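Long-range contacts in peptide from Structure-specific endonuclease subunit SLX4 (Saccharomyces cerevisiae, PDB 6J0Y), which probably docks the Slx4 scaffold subunit of a structure-specific endonuclease onto the genome-maintenance protein Rtt107, through a short Rtt107-interacting motif: residues Ser8-Leu13 with Ile51-Leu56; Phe30-Ala35 with Asp46-Ile51. All blocks are in the same frame, centred on the assembly; numbering follows the deposited sequence. Where two conformers were deposited one is given.

Contact 1 of 2, residues Ser8-Leu13 with Ile51-Leu56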
ATOM      1  N   SER B   8      -5.973  -3.366  21.231  1.00 30.98           N
ATOM      2  CA  SER B   8      -4.613  -3.865  21.284  1.00 28.71           C
ATOM      3  C   SER B   8      -3.868  -3.509  20.005  1.00 23.94           C
ATOM      4  O   SER B   8      -4.449  -3.062  19.013  1.00 26.53           O
ATOM      5  CB  SER B   8      -4.582  -5.389  21.483  1.00 32.56           C
ATOM      6  OG  SER B   8      -5.175  -6.053  20.381  1.00 26.94           O
ATOM      7  N   ILE B   9      -2.559  -3.735  20.050  1.00 22.76           N
ATOM      8  CA  ILE B   9      -1.704  -3.597  18.878  1.00 21.99           C
ATOM      9  C   ILE B   9      -0.934  -4.896  18.721  1.00 21.85           C
ATOM     10  O   ILE B   9      -0.699  -5.623  19.693  1.00 22.88           O
ATOM     11  CB  ILE B   9      -0.731  -2.406  18.995  1.00 22.16           C
ATOM     12  CG1 ILE B   9       0.179  -2.588  20.218  1.00 22.64           C
ATOM     13  CG2 ILE B   9      -1.501  -1.075  19.069  1.00 24.36           C
ATOM     14  CD1 ILE B   9       1.242  -1.493  20.341  1.00 25.55           C
ATOM     15  N   ARG B  10      -0.512  -5.163  17.489  1.00 21.40           N
ATOM     16  CA  ARG B  10       0.286  -6.339  17.147  1.00 23.35           C
ATOM     17  C   ARG B  10       1.768  -6.024  17.313  1.00 23.43           C
ATOM     18  O   ARG B  10       2.237  -5.007  16.804  1.00 23.95           O
ATOM     19  CB  ARG B  10       0.018  -6.748  15.695  1.00 21.89           C
ATOM     20  CG  ARG B  10      -1.339  -7.437  15.486  1.00 24.93           C
ATOM     21  CD  ARG B  10      -1.889  -7.185  14.079  1.00 21.92           C
ATOM     22  NE  ARG B  10      -0.930  -7.367  12.981  1.00 18.87           N
ATOM     23  CZ  ARG B  10      -0.400  -8.526  12.600  1.00 19.54           C
ATOM     24  NH1 ARG B  10      -0.677  -9.656  13.257  1.00 20.57           N
ATOM     25  NH2 ARG B  10       0.434  -8.534  11.558  1.00 22.36           N
ATOM     26  N   VAL B  11       2.498  -6.896  18.014  1.00 23.40           N
ATOM     27  CA  VAL B  11       3.939  -6.746  18.197  1.00 22.36           C
ATOM     28  C   VAL B  11       4.614  -8.052  17.804  1.00 24.11           C
ATOM     29  O   VAL B  11       4.281  -9.110  18.347  1.00 25.08           O
ATOM     30  CB  VAL B  11       4.319  -6.367  19.639  1.00 20.99           C
ATOM     31  CG1 VAL B  11       5.824  -6.096  19.722  1.00 23.29           C
ATOM     32  CG2 VAL B  11       3.543  -5.122  20.105  1.00 21.30           C
ATOM     33  N   LYS B  12       5.558  -7.973  16.864  1.00 23.01           N
ATOM     34  CA  LYS B  12       6.328  -9.137  16.423  1.00 20.81           C
ATOM     35  C   LYS B  12       7.620  -9.193  17.219  1.00 25.26           C
ATOM     36  O   LYS B  12       8.432  -8.266  17.152  1.00 26.55           O
ATOM     37  CB  LYS B  12       6.625  -9.059  14.929  1.00 20.16           C
ATOM     38  CG  LYS B  12       7.423 -10.277  14.387  1.00 21.20           C
ATOM     39  CD  LYS B  12       7.797 -10.018  12.947  1.00 25.68           C
ATOM     40  CE  LYS B  12       8.748 -11.099  12.410  1.00 29.10           C
ATOM     41  NZ  LYS B  12       9.152 -10.735  11.029  1.00 30.75           N
ATOM     42  N   LEU B  13       7.816 -10.299  17.940  1.00 26.50           N
ATOM     43  CA  LEU B  13       8.865 -10.472  18.933  1.00 28.39           C
ATOM     44  C   LEU B  13       9.537 -11.820  18.719  1.00 29.47           C
ATOM     45  O   LEU B  13       8.878 -12.789  18.351  1.00 27.73           O
ATOM     46  CB  LEU B  13       8.263 -10.465  20.353  1.00 40.09           C
ATOM     47  CG  LEU B  13       8.578  -9.365  21.348  1.00 52.53           C
ATOM     48  CD1 LEU B  13       8.625  -8.034  20.639  1.00 52.93           C
ATOM     49  CD2 LEU B  13       7.520  -9.368  22.444  1.00 44.82           C
ATOM     50  N   ILE B  51       3.716 -13.387  17.517  1.00 24.96           N
ATOM     51  CA  ILE B  51       2.944 -12.153  17.476  1.00 24.28           C
ATOM     52  C   ILE B  51       2.231 -12.047  18.814  1.00 22.09           C
ATOM     53  O   ILE B  51       1.567 -12.997  19.242  1.00 23.81           O
ATOM     54  CB  ILE B  51       1.924 -12.132  16.323  1.00 25.00           C
ATOM     55  CG1 ILE B  51       2.626 -12.143  14.962  1.00 24.41           C
ATOM     56  CG2 ILE B  51       0.997 -10.898  16.455  1.00 24.53           C
ATOM     57  CD1 ILE B  51       3.469 -10.889  14.678  1.00 30.06           C
ATOM     58  N   ALA B  52       2.391 -10.914  19.486  1.00 21.17           N
ATOM     59  CA  ALA B  52       1.651 -10.623  20.706  1.00 22.74           C
ATOM     60  C   ALA B  52       0.647  -9.508  20.444  1.00 24.93           C
ATOM     61  O   ALA B  52       0.980  -8.498  19.811  1.00 22.50           O
ATOM     62  CB  ALA B  52       2.600 -10.225  21.837  1.00 26.85           C
ATOM     63  N   ASP B  53      -0.583  -9.697  20.921  1.00 24.96           N
ATOM     64  CA  ASP B  53      -1.569  -8.619  20.976  1.00 29.70           C
ATOM     65  C   ASP B  53      -1.419  -7.947  22.330  1.00 27.76           C
ATOM     66  O   ASP B  53      -1.726  -8.553  23.361  1.00 26.01           O
ATOM     67  CB  ASP B  53      -2.993  -9.149  20.812  1.00 26.75           C
ATOM     68  CG  ASP B  53      -3.248  -9.732  19.453  1.00 35.62           C
ATOM     69  OD1 ASP B  53      -2.720  -9.186  18.446  1.00 33.87           O
ATOM     70  OD2 ASP B  53      -3.987 -10.740  19.391  1.00 40.33           O
ATOM     71  N   ILE B  54      -0.957  -6.701  22.333  1.00 23.90           N
ATOM     72  CA  ILE B  54      -0.642  -5.982  23.557  1.00 26.96           C
ATOM     73  C   ILE B  54      -1.724  -4.929  23.759  1.00 26.75           C
ATOM     74  O   ILE B  54      -1.956  -4.092  22.878  1.00 25.89           O
ATOM     75  CB  ILE B  54       0.757  -5.346  23.487  1.00 26.98           C
ATOM     76  CG1 ILE B  54       1.832  -6.419  23.239  1.00 28.38           C
ATOM     77  CG2 ILE B  54       1.036  -4.524  24.747  1.00 28.59           C
ATOM     78  CD1 ILE B  54       2.048  -7.365  24.404  1.00 35.52           C
ATOM     79  N   GLN B  55      -2.400  -4.969  24.907  1.00 24.34           N
ATOM     80  CA  GLN B  55      -3.413  -3.961  25.196  1.00 25.49           C
ATOM     81  C   GLN B  55      -2.802  -2.564  25.308  1.00 26.25           C
ATOM     82  O   GLN B  55      -1.748  -2.374  25.926  1.00 30.20           O
ATOM     83  CB  GLN B  55      -4.138  -4.319  26.499  1.00 26.83           C
ATOM     84  CG  GLN B  55      -5.265  -3.403  26.876  1.00 33.44           C
ATOM     85  CD  GLN B  55      -6.002  -3.933  28.087  1.00 35.09           C
ATOM     86  OE1 GLN B  55      -6.779  -4.877  27.983  1.00 36.99           O
ATOM     87  NE2 GLN B  55      -5.728  -3.357  29.247  1.00 46.30           N
ATOM     88  N   LEU B  56      -3.490  -1.570  24.734  1.00 26.77           N
ATOM     89  CA  LEU B  56      -3.090  -0.177  24.923  1.00 33.66           C
ATOM     90  C   LEU B  56      -3.089   0.180  26.405  1.00 37.77           C
ATOM     91  O   LEU B  56      -4.007  -0.181  27.146  1.00 33.28           O
ATOM     92  CB  LEU B  56      -4.035   0.769  24.175  1.00 38.25           C
ATOM     93  CG  LEU B  56      -4.091   0.772  22.647  1.00 33.95           C
ATOM     94  CD1 LEU B  56      -5.095   1.828  22.167  1.00 32.27           C
ATOM     95  CD2 LEU B  56      -2.713   1.050  22.053  1.00 31.97           C
TER
HETATM   96  O   HOH W   1      -3.829  -6.539  18.060  1.00 28.14           O
HETATM   97  O   HOH W   2      -2.553 -10.593  15.344  1.00 29.79           O
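On one face of the antiparallel strand pair 8-13/51-55, the R10 guanidinium has a water at its edge, in plane, bound to NH1 at 3.0 Å, while CG2 of I51 approaches NH1 obliquely. The D53 carboxylate lies beside R10, its plane turned 54° from the guanidinium, and OD1 sits 3.7 Å from R10 CG. No direct bond joins the two charges: the same water reaches D53 OD1 only weakly, R10 NH1 forms a salt bridge with an acidic side chain of the partner protein and NH2 a hydrogen bond with a polar one, and D53 OD2 is held by N29 and Y31. K12 and I51 share this face, I51 CD1 lying 3.7 Å from K12 CB. On the opposite face, I9, V11, A52 and I54 form an apolar layer, V11 CG2 meeting I54 CG1 at 3.8 Å; the L56 side chain crosses that of I9 at about a right angle, CD2 against I9 CG2. Four backbone bonds fix the register, reciprocal between I9 and I54 and between V11 and A52, the straightest being A52 N to V11 O (174°). At the strand end a second water lies 2.7 Å from S8 OG and donates to D53 OD1 at 2.9 Å.

Contact 2 of 2, residues Phe30-Ala35 with Asp46-Ile51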
ATOM      1  N   PHE B  30      -0.980 -14.421  22.431  1.00 21.57           N
ATOM      2  CA  PHE B  30       0.331 -14.600  21.808  1.00 27.95           C
ATOM      3  C   PHE B  30       0.198 -15.756  20.824  1.00 20.95           C
ATOM      4  O   PHE B  30      -0.438 -16.760  21.144  1.00 23.54           O
ATOM      5  CB  PHE B  30       1.392 -14.817  22.934  1.00 40.43           C
ATOM      6  CG  PHE B  30       2.392 -15.932  22.702  1.00 58.90           C
ATOM      7  CD1 PHE B  30       3.741 -15.640  22.650  1.00 67.57           C
ATOM      8  CD2 PHE B  30       2.010 -17.270  22.637  1.00 70.00           C
ATOM      9  CE1 PHE B  30       4.680 -16.642  22.486  1.00 71.22           C
ATOM     10  CE2 PHE B  30       2.946 -18.272  22.440  1.00 71.82           C
ATOM     11  CZ  PHE B  30       4.284 -17.956  22.365  1.00 73.50           C
ATOM     12  N   TYR B  31       0.798 -15.633  19.632  1.00 20.91           N
ATOM     13  CA  TYR B  31       0.676 -16.668  18.612  1.00 20.85           C
ATOM     14  C   TYR B  31       2.063 -17.016  18.088  1.00 21.49           C
ATOM     15  O   TYR B  31       2.849 -16.121  17.777  1.00 22.27           O
ATOM     16  CB  TYR B  31      -0.206 -16.237  17.437  1.00 23.33           C
ATOM     17  CG  TYR B  31      -1.467 -15.486  17.818  1.00 28.43           C
ATOM     18  CD1 TYR B  31      -2.576 -16.164  18.301  1.00 32.22           C
ATOM     19  CD2 TYR B  31      -1.555 -14.099  17.653  1.00 33.85           C
ATOM     20  CE1 TYR B  31      -3.734 -15.494  18.642  1.00 29.12           C
ATOM     21  CE2 TYR B  31      -2.721 -13.412  17.992  1.00 30.02           C
ATOM     22  CZ  TYR B  31      -3.803 -14.121  18.485  1.00 32.12           C
ATOM     23  OH  TYR B  31      -4.969 -13.467  18.831  1.00 34.13           O
ATOM     24  N   ARG B  32       2.353 -18.304  17.989  1.00 21.77           N
ATOM     25  CA  ARG B  32       3.618 -18.735  17.387  1.00 21.56           C
ATOM     26  C   ARG B  32       3.578 -18.504  15.881  1.00 25.47           C
ATOM     27  O   ARG B  32       2.622 -18.906  15.212  1.00 22.32           O
ATOM     28  CB  ARG B  32       3.856 -20.210  17.697  1.00 23.77           C
ATOM     29  CG  ARG B  32       5.153 -20.810  17.153  1.00 23.77           C
ATOM     30  CD  ARG B  32       5.169 -22.294  17.530  1.00 29.85           C
ATOM     31  NE  ARG B  32       6.264 -23.057  16.931  1.00 35.15           N
ATOM     32  CZ  ARG B  32       7.480 -23.127  17.451  1.00 33.75           C
ATOM     33  NH1 ARG B  32       7.764 -22.443  18.553  1.00 35.36           N
ATOM     34  NH2 ARG B  32       8.411 -23.868  16.864  1.00 33.84           N
ATOM     35  N   VAL B  33       4.642 -17.876  15.328  1.00 22.04           N
ATOM     36  CA  VAL B  33       4.730 -17.641  13.891  1.00 20.65           C
ATOM     37  C   VAL B  33       5.316 -18.887  13.236  1.00 24.47           C
ATOM     38  O   VAL B  33       6.254 -19.493  13.762  1.00 24.63           O
ATOM     39  CB  VAL B  33       5.579 -16.385  13.598  1.00 20.39           C
ATOM     40  CG1 VAL B  33       5.920 -16.276  12.082  1.00 21.06           C
ATOM     41  CG2 VAL B  33       4.864 -15.111  14.082  1.00 22.78           C
ATOM     42  N   GLU B  34       4.756 -19.285  12.092  1.00 21.85           N
ATOM     43  CA  GLU B  34       5.247 -20.412  11.317  1.00 23.06           C
ATOM     44  C   GLU B  34       5.625 -19.954   9.914  1.00 23.23           C
ATOM     45  O   GLU B  34       5.121 -18.947   9.412  1.00 25.06           O
ATOM     46  CB  GLU B  34       4.195 -21.523  11.226  1.00 27.44           C
ATOM     47  CG  GLU B  34       3.631 -21.921  12.592  1.00 27.55           C
ATOM     48  CD  GLU B  34       4.602 -22.765  13.399  1.00 33.04           C
ATOM     49  OE1 GLU B  34       5.653 -23.171  12.850  1.00 31.60           O
ATOM     50  OE2 GLU B  34       4.316 -23.037  14.581  1.00 30.78           O
ATOM     51  N   ALA B  35       6.516 -20.722   9.279  1.00 24.54           N
ATOM     52  CA  ALA B  35       6.915 -20.459   7.890  1.00 29.06           C
ATOM     53  C   ALA B  35       7.368 -19.015   7.686  1.00 30.41           C
ATOM     54  O   ALA B  35       7.083 -18.382   6.665  1.00 27.09           O
ATOM     55  CB  ALA B  35       5.788 -20.812   6.920  1.00 27.48           C
ATOM     56  N   ASP B  46      16.521 -18.898  10.575  1.00 51.07           N
ATOM     57  CA  ASP B  46      15.867 -19.779  11.537  1.00 51.92           C
ATOM     58  C   ASP B  46      15.364 -19.047  12.781  1.00 48.06           C
ATOM     59  O   ASP B  46      15.093 -19.690  13.803  1.00 46.42           O
ATOM     60  CB  ASP B  46      16.811 -20.917  11.937  1.00 59.75           C
ATOM     61  CG  ASP B  46      18.094 -20.423  12.578  1.00 72.56           C
ATOM     62  OD1 ASP B  46      18.267 -19.190  12.715  1.00 75.97           O
ATOM     63  OD2 ASP B  46      18.937 -21.272  12.945  1.00 79.54           O
ATOM     64  N   ASP B  47      15.239 -17.721  12.729  1.00 41.79           N
ATOM     65  CA  ASP B  47      14.659 -17.000  13.855  1.00 36.47           C
ATOM     66  C   ASP B  47      13.221 -17.445  14.075  1.00 35.73           C
ATOM     67  O   ASP B  47      12.447 -17.573  13.124  1.00 35.27           O
ATOM     68  CB  ASP B  47      14.693 -15.490  13.610  1.00 45.44           C
ATOM     69  CG  ASP B  47      16.032 -14.867  13.954  1.00 53.40           C
ATOM     70  OD1 ASP B  47      16.802 -15.475  14.729  1.00 51.76           O
ATOM     71  OD2 ASP B  47      16.298 -13.756  13.452  1.00 55.01           O
ATOM     72  N   GLN B  48      12.860 -17.668  15.335  1.00 31.83           N
ATOM     73  CA  GLN B  48      11.512 -18.093  15.705  1.00 26.53           C
ATOM     74  C   GLN B  48      10.790 -16.915  16.352  1.00 28.56           C
ATOM     75  O   GLN B  48      11.203 -16.435  17.414  1.00 30.83           O
ATOM     76  CB  GLN B  48      11.560 -19.295  16.651  1.00 30.03           C
ATOM     77  CG  GLN B  48      10.187 -19.767  17.139  1.00 35.08           C
ATOM     78  CD  GLN B  48       9.262 -20.176  15.998  1.00 33.69           C
ATOM     79  OE1 GLN B  48       9.525 -21.158  15.295  1.00 33.71           O
ATOM     80  NE2 GLN B  48       8.169 -19.428  15.815  1.00 29.27           N
ATOM     81  N   PHE B  49       9.727 -16.444  15.705  1.00 24.87           N
ATOM     82  CA  PHE B  49       8.985 -15.285  16.158  1.00 24.05           C
ATOM     83  C   PHE B  49       7.626 -15.674  16.724  1.00 23.71           C
ATOM     84  O   PHE B  49       7.108 -16.777  16.526  1.00 25.86           O
ATOM     85  CB  PHE B  49       8.778 -14.288  15.015  1.00 24.96           C
ATOM     86  CG  PHE B  49      10.045 -13.616  14.565  1.00 24.28           C
ATOM     87  CD1 PHE B  49      10.549 -12.533  15.264  1.00 30.61           C
ATOM     88  CD2 PHE B  49      10.726 -14.068  13.457  1.00 30.33           C
ATOM     89  CE1 PHE B  49      11.724 -11.901  14.853  1.00 31.33           C
ATOM     90  CE2 PHE B  49      11.902 -13.453  13.045  1.00 35.02           C
ATOM     91  CZ  PHE B  49      12.399 -12.375  13.746  1.00 34.97           C
ATOM     92  N   CYS B  50       7.053 -14.713  17.427  1.00 26.08           N
ATOM     93  CA  CYS B  50       5.659 -14.772  17.826  0.50 27.96           C
ATOM     94  C   CYS B  50       5.043 -13.406  17.581  1.00 24.84           C
ATOM     95  O   CYS B  50       5.744 -12.406  17.426  1.00 26.72           O
ATOM     96  CB  CYS B  50       5.505 -15.144  19.291  0.50 31.68           C
ATOM     97  SG  CYS B  50       6.200 -13.870  20.297  0.50 37.31           S
ATOM     98  N   ILE B  51       3.716 -13.387  17.517  1.00 24.96           N
ATOM     99  CA  ILE B  51       2.944 -12.153  17.476  1.00 24.28           C
ATOM    100  C   ILE B  51       2.231 -12.047  18.814  1.00 22.09           C
ATOM    101  O   ILE B  51       1.567 -12.997  19.242  1.00 23.81           O
ATOM    102  CB  ILE B  51       1.924 -12.132  16.323  1.00 25.00           C
ATOM    103  CG1 ILE B  51       2.626 -12.143  14.962  1.00 24.41           C
ATOM    104  CG2 ILE B  51       0.997 -10.898  16.455  1.00 24.53           C
ATOM    105  CD1 ILE B  51       3.469 -10.889  14.678  1.00 30.06           C
TER
HETATM  106  O   HOH W   3       8.239 -22.015  13.082  1.00 37.95           O
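Where strand 49-51 runs antiparallel to strand 30-32, the side chain of Q48 extends the pairing beyond F49. From CB, its CG stands anti to the backbone N (chi1 177°) and passes 3.9 Å from R32 NH1; a bend at chi2 (59°) turns the amide back to the neighbouring strand. CD lies against the R32 guanidinium, the two planes stacked 18° apart, and OE1 sits over one guanidinium face, 3.3 Å from NH2 but too poorly angled for a hydrogen bond. A water lies within hydrogen-bonding distance of both Q48 OE1 and E34 OE1. NE2 gives one proton to V33 O at 2.8 Å and one to F49 O at 2.9 Å, both on carbonyl lone pairs, which fixes the flip of the amide. F49 O also accepts from V33 N. An alanine in place of Q48 would probably loosen the V33 end of the pairing, since both NE2 bonds and the stack on R32 would go. Reciprocal backbone bonds join Y31 and I51, and V33 CG2 packs on I51 CG1. On the R32 and C50 face, the F30 ring meets C50 in an oblique sulfur-aromatic contact, CE1 3.6 Å from CB and SG 4.8 Å from the ring centroid.

In the fold
Contacts 1 and 2 lie on the two sides of strand 49-55, the middle strand of a three-stranded antiparallel sheet ordered 8-14, 49-55, 27-32. Their centres are about 13 Å apart, and I51 belongs to both. Along the chain, contact 2 is nested inside the loop that contact 1 closes, so the last strand inserts between the two earlier ones. The contacts also touch directly: L13 O probably accepts from C50 N, and K12 lies on the F49 ring in a cation-pi contact. The partner protein packs against residues of both, consistent with the folded sheet presenting the motif to Rtt107.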